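Local coordinates for protein PcyX_EBK42635 (Marine metagenome, PDB 5OWG) that probably reduces biliverdin to phycoerythrobilin in a four-electron reaction, taking its electrons from ferredoxin, at residues A[22-27]-A[172-177]; A[15-20]-A[74-79]; A[89-94]-A[105-110]. All blocks are in the same frame, centred on the assembly; numbering follows the deposited sequence.

Contact 1. Residues A[22-27]-A[172-177]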
loop_
_atom_site.group_PDB
_atom_site.type_symbol
_atom_site.label_atom_id
_atom_site.label_comp_id
_atom_site.label_asym_id
_atom_site.label_seq_id
_atom_site.Cartn_x
_atom_site.Cartn_y
_atom_site.Cartn_z
ATOM N N ILE A 22 -6.290 3.005 9.128
ATOM C CA ILE A 22 -5.623 4.242 9.521
ATOM C C ILE A 22 -5.311 4.230 11.013
ATOM O O ILE A 22 -4.284 4.762 11.449
ATOM C CB ILE A 22 -6.482 5.457 9.129
ATOM C CG1 ILE A 22 -6.614 5.537 7.607
ATOM C CG2 ILE A 22 -5.868 6.749 9.661
ATOM C CD1 ILE A 22 -7.667 6.511 7.125
ATOM N N GLU A 23 -6.192 3.633 11.819
ATOM C CA GLU A 23 -5.936 3.553 13.254
ATOM C C GLU A 23 -4.678 2.744 13.541
ATOM O O GLU A 23 -3.859 3.132 14.381
ATOM C CB GLU A 23 -7.141 2.941 13.968
ATOM C CG GLU A 23 -7.028 2.918 15.490
ATOM C CD GLU A 23 -6.946 4.306 16.096
ATOM O OE1 GLU A 23 -7.182 5.291 15.365
ATOM O OE2 GLU A 23 -6.647 4.415 17.304
ATOM N N VAL A 24 -4.506 1.614 12.851
ATOM C CA VAL A 24 -3.321 0.787 13.061
ATOM C C VAL A 24 -2.063 1.567 12.700
ATOM O O VAL A 24 -1.083 1.582 13.454
ATOM C CB VAL A 24 -3.430 -0.518 12.250
ATOM C CG1 VAL A 24 -2.138 -1.326 12.334
ATOM C CG2 VAL A 24 -4.603 -1.351 12.748
ATOM N N LEU A 25 -2.072 2.232 11.542
ATOM C CA LEU A 25 -0.883 2.955 11.101
ATOM C C LEU A 25 -0.546 4.096 12.054
ATOM O O LEU A 25 0.632 4.370 12.312
ATOM C CB LEU A 25 -1.082 3.480 9.678
ATOM C CG LEU A 25 -1.232 2.416 8.583
ATOM C CD1 LEU A 25 -1.675 3.050 7.276
ATOM C CD2 LEU A 25 0.068 1.656 8.380
ATOM N N ASN A 26 -1.564 4.772 12.592
ATOM C CA ASN A 26 -1.312 5.850 13.543
ATOM C C ASN A 26 -0.756 5.326 14.862
ATOM O O ASN A 26 -0.032 6.049 15.556
ATOM C CB ASN A 26 -2.595 6.642 13.798
ATOM C CG ASN A 26 -2.989 7.511 12.617
ATOM O OD1 ASN A 26 -2.140 7.947 11.841
ATOM N ND2 ASN A 26 -4.282 7.772 12.481
ATOM N N ASN A 27 -1.077 4.083 15.225
ATOM C CA ASN A 27 -0.659 3.530 16.507
ATOM C C ASN A 27 0.747 2.944 16.488
ATOM O O ASN A 27 1.302 2.688 17.563
ATOM C CB ASN A 27 -1.640 2.443 16.958
ATOM C CG ASN A 27 -2.826 3.002 17.720
ATOM O OD1 ASN A 27 -3.189 4.168 17.565
ATOM N ND2 ASN A 27 -3.431 2.168 18.557
ATOM N N ASN A 172 -3.897 -8.874 9.349
ATOM C CA ASN A 172 -2.605 -9.187 8.749
ATOM C C ASN A 172 -1.682 -7.975 8.771
ATOM O O ASN A 172 -0.454 -8.131 8.777
ATOM C CB ASN A 172 -2.801 -9.689 7.317
ATOM C CG ASN A 172 -3.548 -11.010 7.256
ATOM O OD1 ASN A 172 -4.190 -11.418 8.224
ATOM N ND2 ASN A 172 -3.469 -11.683 6.113
ATOM N N LEU A 173 -2.250 -6.769 8.786
ATOM C CA LEU A 173 -1.448 -5.557 8.909
ATOM C C LEU A 173 -0.866 -5.432 10.311
ATOM O O LEU A 173 0.354 -5.328 10.487
ATOM C CB LEU A 173 -2.304 -4.335 8.569
ATOM C CG LEU A 173 -1.651 -2.962 8.744
ATOM C CD1 LEU A 173 -0.454 -2.801 7.819
ATOM C CD2 LEU A 173 -2.675 -1.869 8.498
ATOM N N ASN A 174 -1.734 -5.432 11.327
ATOM C CA ASN A 174 -1.275 -5.348 12.710
ATOM C C ASN A 174 -0.184 -6.372 12.991
ATOM O O ASN A 174 0.764 -6.096 13.735
ATOM C CB ASN A 174 -2.457 -5.552 13.663
ATOM C CG ASN A 174 -2.519 -4.504 14.758
ATOM O OD1 ASN A 174 -1.521 -3.858 15.079
ATOM N ND2 ASN A 174 -3.700 -4.337 15.344
ATOM N N ASN A 175 -0.300 -7.565 12.402
ATOM C CA ASN A 175 0.711 -8.597 12.594
ATOM C C ASN A 175 1.947 -8.363 11.734
ATOM O O ASN A 175 3.049 -8.763 12.128
ATOM C CB ASN A 175 0.116 -9.974 12.296
ATOM C CG ASN A 175 -0.584 -10.573 13.497
ATOM O OD1 ASN A 175 0.045 -11.222 14.328
ATOM N ND2 ASN A 175 -1.891 -10.353 13.595
ATOM N N TYR A 176 1.793 -7.733 10.566
ATOM C CA TYR A 176 2.956 -7.416 9.742
ATOM C C TYR A 176 3.840 -6.382 10.427
ATOM O O TYR A 176 5.069 -6.523 10.464
ATOM C CB TYR A 176 2.512 -6.906 8.370
ATOM C CG TYR A 176 3.657 -6.426 7.499
ATOM C CD1 TYR A 176 4.335 -7.303 6.660
ATOM C CD2 TYR A 176 4.062 -5.095 7.516
ATOM C CE1 TYR A 176 5.380 -6.870 5.864
ATOM C CE2 TYR A 176 5.109 -4.652 6.725
ATOM C CZ TYR A 176 5.763 -5.546 5.901
ATOM O OH TYR A 176 6.803 -5.117 5.109
ATOM N N ILE A 177 3.227 -5.332 10.975
ATOM C CA ILE A 177 3.981 -4.266 11.626
ATOM C C ILE A 177 4.743 -4.801 12.828
ATOM O O ILE A 177 5.760 -4.227 13.235
ATOM C CB ILE A 177 3.019 -3.124 12.017
ATOM C CG1 ILE A 177 2.408 -2.504 10.756
ATOM C CG2 ILE A 177 3.737 -2.056 12.831
ATOM C CD1 ILE A 177 1.254 -1.553 11.010
#
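Val24 and Asn174 are where the two backbones come nearest, with their CA atoms 6.5 Å apart. Here helix 14-28 and helix 161-179 run side by side in the same N-to-C sense, their local axes separated by 10.2 Å and only 14° from parallel. This is a helix-helix seam within one outer layer of the alpha/beta/alpha sandwich of the ferredoxin-dependent bilin reductases: both helices lie on the same face of the central antiparallel sheet. No hydrogen bond joins the segments, so the seam is held by apolar side chains.

Val24 is the piece that fills it. Its CG1, anti to the backbone N (chi1 174°), projects across the groove and meets three residues of the facing helix. Ile177 offers its terminal CD1, 3.6 Å from Val24 CG1; one helical turn earlier, Leu173 brings CD2 to 3.9 Å from the same methyl. Toward the solvent side, the amide of Asn174 spans the valine fork, with OD1 3.8 Å from Val24 CG1 and ND2 4.1 Å from Val24 CG2. The first torsion of this asparagine (chi1 -132°) is well away from a staggered value, a somewhat strained setting that brings CG over toward the valine.

Leu25 works on the side nearer the sheet. Beneath the seam, Leu173 and Ile177 both rest on Leu80 of strand 73-82, and Leu25 reaches Trp52 of strand 47-53, so the apolar layer continues downward into the strands. Across the seam the leucine uses a single methyl for both partners: Leu25 CD2 lies 4.3 Å from Ile177 CD1 and 4.5 Å from Leu173 CD2.

Contact 2. Residues A[15-20]-A[74-79]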
loop_
_atom_site.group_PDB
_atom_site.type_symbol
_atom_site.label_atom_id
_atom_site.label_comp_id
_atom_site.label_asym_id
_atom_site.label_seq_id
_atom_site.Cartn_x
_atom_site.Cartn_y
_atom_site.Cartn_z
ATOM N N ILE A 15 -15.188 1.383 3.885
ATOM C CA ILE A 15 -14.846 2.566 4.665
ATOM C C ILE A 15 -14.435 2.166 6.074
ATOM O O ILE A 15 -13.524 2.760 6.665
ATOM C CB ILE A 15 -16.026 3.556 4.682
ATOM C CG1 ILE A 15 -16.607 3.735 3.275
ATOM C CG2 ILE A 15 -15.583 4.898 5.245
ATOM C CD1 ILE A 15 -15.584 4.077 2.212
ATOM N N LYS A 16 -15.099 1.157 6.639
ATOM C CA LYS A 16 -14.693 0.638 7.940
ATOM C C LYS A 16 -13.268 0.105 7.885
ATOM O O LYS A 16 -12.413 0.499 8.685
ATOM C CB LYS A 16 -15.662 -0.453 8.393
ATOM C CG LYS A 16 -15.276 -1.115 9.701
ATOM C CD LYS A 16 -16.504 -1.471 10.517
ATOM C CE LYS A 16 -16.135 -2.215 11.782
ATOM N NZ LYS A 16 -15.153 -1.466 12.619
ATOM N N TRP A 17 -12.992 -0.791 6.934
ATOM C CA TRP A 17 -11.637 -1.303 6.770
ATOM C C TRP A 17 -10.626 -0.175 6.618
ATOM O O TRP A 17 -9.461 -0.326 7.004
ATOM C CB TRP A 17 -11.568 -2.237 5.558
ATOM C CG TRP A 17 -10.171 -2.442 5.055
ATOM C CD1 TRP A 17 -9.323 -3.462 5.376
ATOM C CD2 TRP A 17 -9.456 -1.595 4.148
ATOM N NE1 TRP A 17 -8.123 -3.302 4.724
ATOM C CE2 TRP A 17 -8.180 -2.163 3.965
ATOM C CE3 TRP A 17 -9.770 -0.410 3.477
ATOM C CZ2 TRP A 17 -7.220 -1.587 3.137
ATOM C CZ3 TRP A 17 -8.816 0.159 2.653
ATOM C CH2 TRP A 17 -7.556 -0.430 2.489
ATOM N N LYS A 18 -11.047 0.962 6.059
ATOM C CA LYS A 18 -10.130 2.077 5.865
ATOM C C LYS A 18 -9.827 2.781 7.181
ATOM O O LYS A 18 -8.667 3.102 7.464
ATOM C CB LYS A 18 -10.713 3.067 4.854
ATOM C CG LYS A 18 -9.779 4.216 4.497
ATOM C CD LYS A 18 -10.411 5.185 3.505
ATOM C CE LYS A 18 -11.647 5.869 4.071
ATOM N NZ LYS A 18 -11.376 6.539 5.374
ATOM N N ASP A 19 -10.854 3.026 7.998
ATOM C CA ASP A 19 -10.630 3.669 9.288
ATOM C C ASP A 19 -9.861 2.754 10.231
ATOM O O ASP A 19 -8.977 3.213 10.964
ATOM C CB ASP A 19 -11.965 4.087 9.904
ATOM C CG ASP A 19 -12.641 5.201 9.129
ATOM O OD1 ASP A 19 -12.091 5.622 8.089
ATOM O OD2 ASP A 19 -13.720 5.658 9.559
ATOM N N GLU A 20 -10.180 1.457 10.231
ATOM C CA GLU A 20 -9.399 0.514 11.025
ATOM C C GLU A 20 -7.954 0.476 10.546
ATOM O O GLU A 20 -7.025 0.358 11.354
ATOM C CB GLU A 20 -10.019 -0.883 10.959
ATOM C CG GLU A 20 -11.484 -0.967 11.369
ATOM C CD GLU A 20 -11.736 -0.469 12.778
ATOM O OE1 GLU A 20 -11.579 0.746 13.021
ATOM O OE2 GLU A 20 -12.092 -1.293 13.645
ATOM N N TRP A 74 -14.903 3.239 -5.986
ATOM C CA TRP A 74 -14.211 3.407 -4.711
ATOM C C TRP A 74 -13.104 2.371 -4.678
ATOM O O TRP A 74 -13.382 1.172 -4.770
ATOM C CB TRP A 74 -15.156 3.214 -3.523
ATOM C CG TRP A 74 -14.554 3.620 -2.205
ATOM C CD1 TRP A 74 -14.807 4.767 -1.513
ATOM C CD2 TRP A 74 -13.600 2.884 -1.422
ATOM N NE1 TRP A 74 -14.074 4.795 -0.353
ATOM C CE2 TRP A 74 -13.324 3.651 -0.273
ATOM C CE3 TRP A 74 -12.952 1.653 -1.583
ATOM C CZ2 TRP A 74 -12.432 3.230 0.711
ATOM C CZ3 TRP A 74 -12.064 1.238 -0.604
ATOM C CH2 TRP A 74 -11.813 2.023 0.528
ATOM N N MET A 75 -11.862 2.824 -4.552
ATOM C CA MET A 75 -10.727 1.920 -4.553
ATOM C C MET A 75 -9.770 2.332 -3.448
ATOM O O MET A 75 -9.830 3.448 -2.926
ATOM C CB MET A 75 -10.018 1.912 -5.917
ATOM C CG MET A 75 -8.922 2.959 -6.096
ATOM S SD MET A 75 -7.332 2.562 -5.330
ATOM C CE MET A 75 -6.908 1.019 -6.130
ATOM N N ALA A 76 -8.882 1.410 -3.095
ATOM C CA ALA A 76 -7.867 1.686 -2.094
ATOM C C ALA A 76 -6.632 0.858 -2.403
ATOM O O ALA A 76 -6.722 -0.257 -2.923
ATOM C CB ALA A 76 -8.371 1.387 -0.677
ATOM N N HIS A 77 -5.474 1.427 -2.081
ATOM C CA HIS A 77 -4.192 0.768 -2.266
ATOM C C HIS A 77 -3.360 0.991 -1.015
ATOM O O HIS A 77 -3.302 2.107 -0.492
ATOM C CB HIS A 77 -3.467 1.308 -3.506
ATOM C CG HIS A 77 -2.014 0.956 -3.566
ATOM N ND1 HIS A 77 -1.555 -0.203 -4.155
ATOM C CD2 HIS A 77 -0.916 1.613 -3.121
ATOM C CE1 HIS A 77 -0.237 -0.246 -4.066
ATOM N NE2 HIS A 77 0.175 0.842 -3.443
ATOM N N LEU A 78 -2.733 -0.077 -0.527
ATOM C CA LEU A 78 -1.949 -0.020 0.701
ATOM C C LEU A 78 -0.718 -0.891 0.526
ATOM O O LEU A 78 -0.837 -2.086 0.238
ATOM C CB LEU A 78 -2.777 -0.477 1.907
ATOM C CG LEU A 78 -2.079 -0.429 3.270
ATOM C CD1 LEU A 78 -1.721 0.996 3.668
ATOM C CD2 LEU A 78 -2.953 -1.067 4.334
ATOM N N CYS A 79 0.459 -0.293 0.703
ATOM C CA CYS A 79 1.719 -0.991 0.510
ATOM C C CYS A 79 2.694 -0.577 1.601
ATOM O O CYS A 79 2.722 0.583 2.021
ATOM C CB CYS A 79 2.331 -0.690 -0.862
ATOM S SG CYS A 79 3.744 -1.722 -1.253
#
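Lys18 NZ forms a salt bridge with the neighbouring Asp19, its 3.0 Å hydrogen bond to Asp19 OD1 coming in nearly in line with the C-O bond of that oxygen. The lysine chain leaves the helix extended and bends only at its last two torsions. Its ammonium therefore turns back toward the carboxylate, while the methylene CD stays against the sheet side, 4.0 Å from Trp74 CZ2. That methylene meets the indole of Trp74 at its edge, near the ring plane.

Trp17 also comes to the edge of this indole, its CZ3 4.1 Å from Trp74 CH2. With CG anti to the backbone N (chi1 161°), Trp17 extends from the helix toward the strand, and its six-membered ring reaches down onto Ala76. The CB of Ala76 is 3.6 Å from Trp17 CZ3 and almost as near to Trp17 CH2. Farther along the strand, Leu78 CD2 makes a looser contact with Trp17 CZ2 at 4.5 Å.

The arrangement is the helix-on-sheet packing of an alpha/beta/alpha sandwich: helix 14-28 lies over strand 73-82 with the local axes 10.5 Å apart and crossing at 28°. Trp74, Ala76 and Leu78 face this helix, whereas Met75, His77 and Cys79 belong to the other face, where they touch Leu216, Leu231 and Phe232 of the C-terminal region. Trp17 is wedged further by Cys166, Ala169 and Val170 of helix 161-179, and its ring also meets that of Phe93.

At the start of the segment, Ile15 sends CD1 obliquely toward the five-membered ring of Trp74. The modelled separations of Ile15 CD1 from Trp74 NE1 (3.1 Å) and from Trp74 CE2 (3.4 Å) are both tight and doubtful in detail; only the packing of this methyl on the indole is secure.

Contact 3. Residues A[89-94]-A[105-110]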
loop_
_atom_site.group_PDB
_atom_site.type_symbol
_atom_site.label_atom_id
_atom_site.label_comp_id
_atom_site.label_asym_id
_atom_site.label_seq_id
_atom_site.Cartn_x
_atom_site.Cartn_y
_atom_site.Cartn_z
ATOM N N PRO A 89 9.250 -9.467 3.392
ATOM C CA PRO A 89 8.362 -9.292 2.236
ATOM C C PRO A 89 7.765 -7.895 2.165
ATOM O O PRO A 89 8.198 -6.984 2.878
ATOM C CB PRO A 89 7.283 -10.358 2.464
ATOM C CG PRO A 89 7.252 -10.550 3.938
ATOM C CD PRO A 89 8.661 -10.346 4.418
ATOM N N ILE A 90 6.769 -7.722 1.302
ATOM C CA ILE A 90 6.088 -6.448 1.112
ATOM C C ILE A 90 4.600 -6.688 1.322
ATOM O O ILE A 90 3.962 -7.404 0.537
ATOM C CB ILE A 90 6.359 -5.855 -0.279
ATOM C CG1 ILE A 90 7.839 -5.499 -0.433
ATOM C CG2 ILE A 90 5.494 -4.618 -0.526
ATOM C CD1 ILE A 90 8.286 -5.385 -1.878
ATOM N N TYR A 91 4.044 -6.103 2.380
ATOM C CA TYR A 91 2.596 -6.064 2.532
ATOM C C TYR A 91 1.991 -5.295 1.369
ATOM O O TYR A 91 2.413 -4.176 1.063
ATOM C CB TYR A 91 2.215 -5.404 3.857
ATOM C CG TYR A 91 0.723 -5.300 4.115
ATOM C CD1 TYR A 91 -0.038 -4.288 3.538
ATOM C CD2 TYR A 91 0.081 -6.200 4.954
ATOM C CE1 TYR A 91 -1.398 -4.188 3.779
ATOM C CE2 TYR A 91 -1.276 -6.108 5.202
ATOM C CZ TYR A 91 -2.010 -5.099 4.613
ATOM O OH TYR A 91 -3.361 -5.003 4.858
ATOM N N GLY A 92 1.008 -5.900 0.715
ATOM C CA GLY A 92 0.314 -5.245 -0.370
ATOM C C GLY A 92 -1.153 -5.601 -0.341
ATOM O O GLY A 92 -1.503 -6.782 -0.304
ATOM N N PHE A 93 -2.020 -4.593 -0.327
ATOM C CA PHE A 93 -3.462 -4.801 -0.338
ATOM C C PHE A 93 -4.067 -3.845 -1.351
ATOM O O PHE A 93 -3.865 -2.629 -1.258
ATOM C CB PHE A 93 -4.075 -4.575 1.046
ATOM C CG PHE A 93 -5.557 -4.830 1.102
ATOM C CD1 PHE A 93 -6.052 -6.115 1.256
ATOM C CD2 PHE A 93 -6.456 -3.784 0.996
ATOM C CE1 PHE A 93 -7.413 -6.350 1.306
ATOM C CE2 PHE A 93 -7.820 -4.013 1.047
ATOM C CZ PHE A 93 -8.298 -5.298 1.203
ATOM N N ASP A 94 -4.798 -4.394 -2.316
ATOM C CA ASP A 94 -5.431 -3.606 -3.367
ATOM C C ASP A 94 -6.854 -4.106 -3.545
ATOM O O ASP A 94 -7.070 -5.294 -3.810
ATOM C CB ASP A 94 -4.650 -3.702 -4.681
ATOM C CG ASP A 94 -3.278 -3.061 -4.590
ATOM O OD1 ASP A 94 -3.203 -1.873 -4.215
ATOM O OD2 ASP A 94 -2.279 -3.748 -4.888
ATOM N N ALA A 105 -9.539 -7.704 -6.104
ATOM C CA ALA A 105 -9.016 -7.818 -4.750
ATOM C C ALA A 105 -7.663 -8.509 -4.812
ATOM O O ALA A 105 -7.521 -9.533 -5.487
ATOM C CB ALA A 105 -9.972 -8.603 -3.845
ATOM N N PHE A 106 -6.676 -7.951 -4.113
ATOM C CA PHE A 106 -5.332 -8.509 -4.089
ATOM C C PHE A 106 -4.720 -8.297 -2.715
ATOM O O PHE A 106 -4.927 -7.251 -2.092
ATOM C CB PHE A 106 -4.445 -7.865 -5.161
ATOM C CG PHE A 106 -2.993 -8.212 -5.034
ATOM C CD1 PHE A 106 -2.511 -9.416 -5.517
ATOM C CD2 PHE A 106 -2.106 -7.333 -4.432
ATOM C CE1 PHE A 106 -1.172 -9.740 -5.402
ATOM C CE2 PHE A 106 -0.765 -7.650 -4.315
ATOM C CZ PHE A 106 -0.299 -8.857 -4.802
ATOM N N HIS A 107 -3.967 -9.291 -2.248
ATOM C CA HIS A 107 -3.306 -9.193 -0.955
ATOM C C HIS A 107 -2.335 -10.350 -0.788
ATOM O O HIS A 107 -2.679 -11.498 -1.075
ATOM C CB HIS A 107 -4.321 -9.191 0.196
ATOM C CG HIS A 107 -3.694 -9.092 1.553
ATOM N ND1 HIS A 107 -3.163 -10.183 2.208
ATOM C CD2 HIS A 107 -3.514 -8.034 2.379
ATOM C CE1 HIS A 107 -2.681 -9.801 3.377
ATOM N NE2 HIS A 107 -2.883 -8.501 3.506
ATOM N N ASP A 108 -1.128 -10.037 -0.318
ATOM C CA ASP A 108 -0.144 -11.048 0.053
ATOM C C ASP A 108 1.073 -10.331 0.625
ATOM O O ASP A 108 1.187 -9.103 0.558
ATOM C CB ASP A 108 0.276 -11.929 -1.125
ATOM C CG ASP A 108 1.296 -11.255 -2.022
ATOM O OD1 ASP A 108 1.110 -10.063 -2.345
ATOM O OD2 ASP A 108 2.289 -11.915 -2.394
ATOM N N PHE A 109 1.982 -11.121 1.198
ATOM C CA PHE A 109 3.281 -10.624 1.651
ATOM C C PHE A 109 4.313 -11.026 0.600
ATOM O O PHE A 109 4.998 -12.043 0.712
ATOM C CB PHE A 109 3.637 -11.180 3.029
ATOM C CG PHE A 109 2.764 -10.674 4.149
ATOM C CD1 PHE A 109 1.667 -9.867 3.901
ATOM C CD2 PHE A 109 3.057 -11.008 5.461
ATOM C CE1 PHE A 109 0.876 -9.411 4.940
ATOM C CE2 PHE A 109 2.273 -10.554 6.502
ATOM C CZ PHE A 109 1.181 -9.753 6.242
ATOM N N SER A 110 4.416 -10.208 -0.439
ATOM C CA SER A 110 5.300 -10.528 -1.549
ATOM C C SER A 110 6.749 -10.558 -1.065
ATOM O O SER A 110 7.202 -9.599 -0.428
ATOM C CB SER A 110 5.134 -9.502 -2.669
ATOM O OG SER A 110 3.784 -9.440 -3.099
#
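Tyr91, Phe93, His107 and Phe109 gather into an aromatic cluster on one face of the paired strands. At its middle, His107 turns an edge toward the face of Tyr91 in an offset edge-to-face pair, with ring centroids 5.0 Å apart and planes at 86°; His107 NE2 comes to 3.3 Å from Tyr91 CE2. Both residues hold CG anti to the backbone N (chi1 180°), which carries the two rings out on the same face to meet. Phe109 meets Tyr91 rim to rim, its CE1 3.3 Å from Tyr91 CD2. On the other flank, His107 CD2 lies 3.4 Å from Phe93 CD1, at the edge of the phenylalanine ring. The tyrosine hydroxyl is tied to Ala169 O of helix 161-179, which covers this face.

The scaffold is a beta hairpin of strands 90-96 and 104-110, the latter outermost in the sheet of this chain. Three hydrogen-bonded pairs, Ile90-Ser110, Gly92-Asp108 and Asp94-Phe106, contribute two backbone bonds each. Between them His107 CA leans on Gly92 O at 3.1 Å, a CA-H...O contact.

On the opposite face, Asp94 and Phe106 lie side by side and point the same way, carboxylate and ring only 17° out of parallel, with Asp94 OD2 3.6 Å from Phe106 CD2. Asp94 OD1 turns to His77 ND1, at a modelled separation too short to trust. Near the hairpin's open end, Ser110 OG donates to Asp108 OD1 at 2.8 Å, on the syn side of that carboxylate.

In the fold
Contacts 1 and 2 share helix 14-28 and lie about 12 Å apart, centre to centre. Leu78 joins them: its CD1 is 4.2 Å from Leu25 CD1, and its CD2 lies at the same distance from Leu173 CD2. Contact 3 lies one strand further across the sheet, because strands 73-82 and 90-96 are neighbours bonded through Leu78 O and Phe93 N (2.8 Å). It meets contact 1 where Tyr176 OH probably bonds Pro89 O at 3.2 Å. Contacts 1 and 2, with the aromatic face of contact 3, form the layer on one side of the sheet under helices 14-28 and 161-179. His77 and Asp94 face the other way, toward the C-terminal helices, where relatives bind their bilin; the pocket here is probably similar.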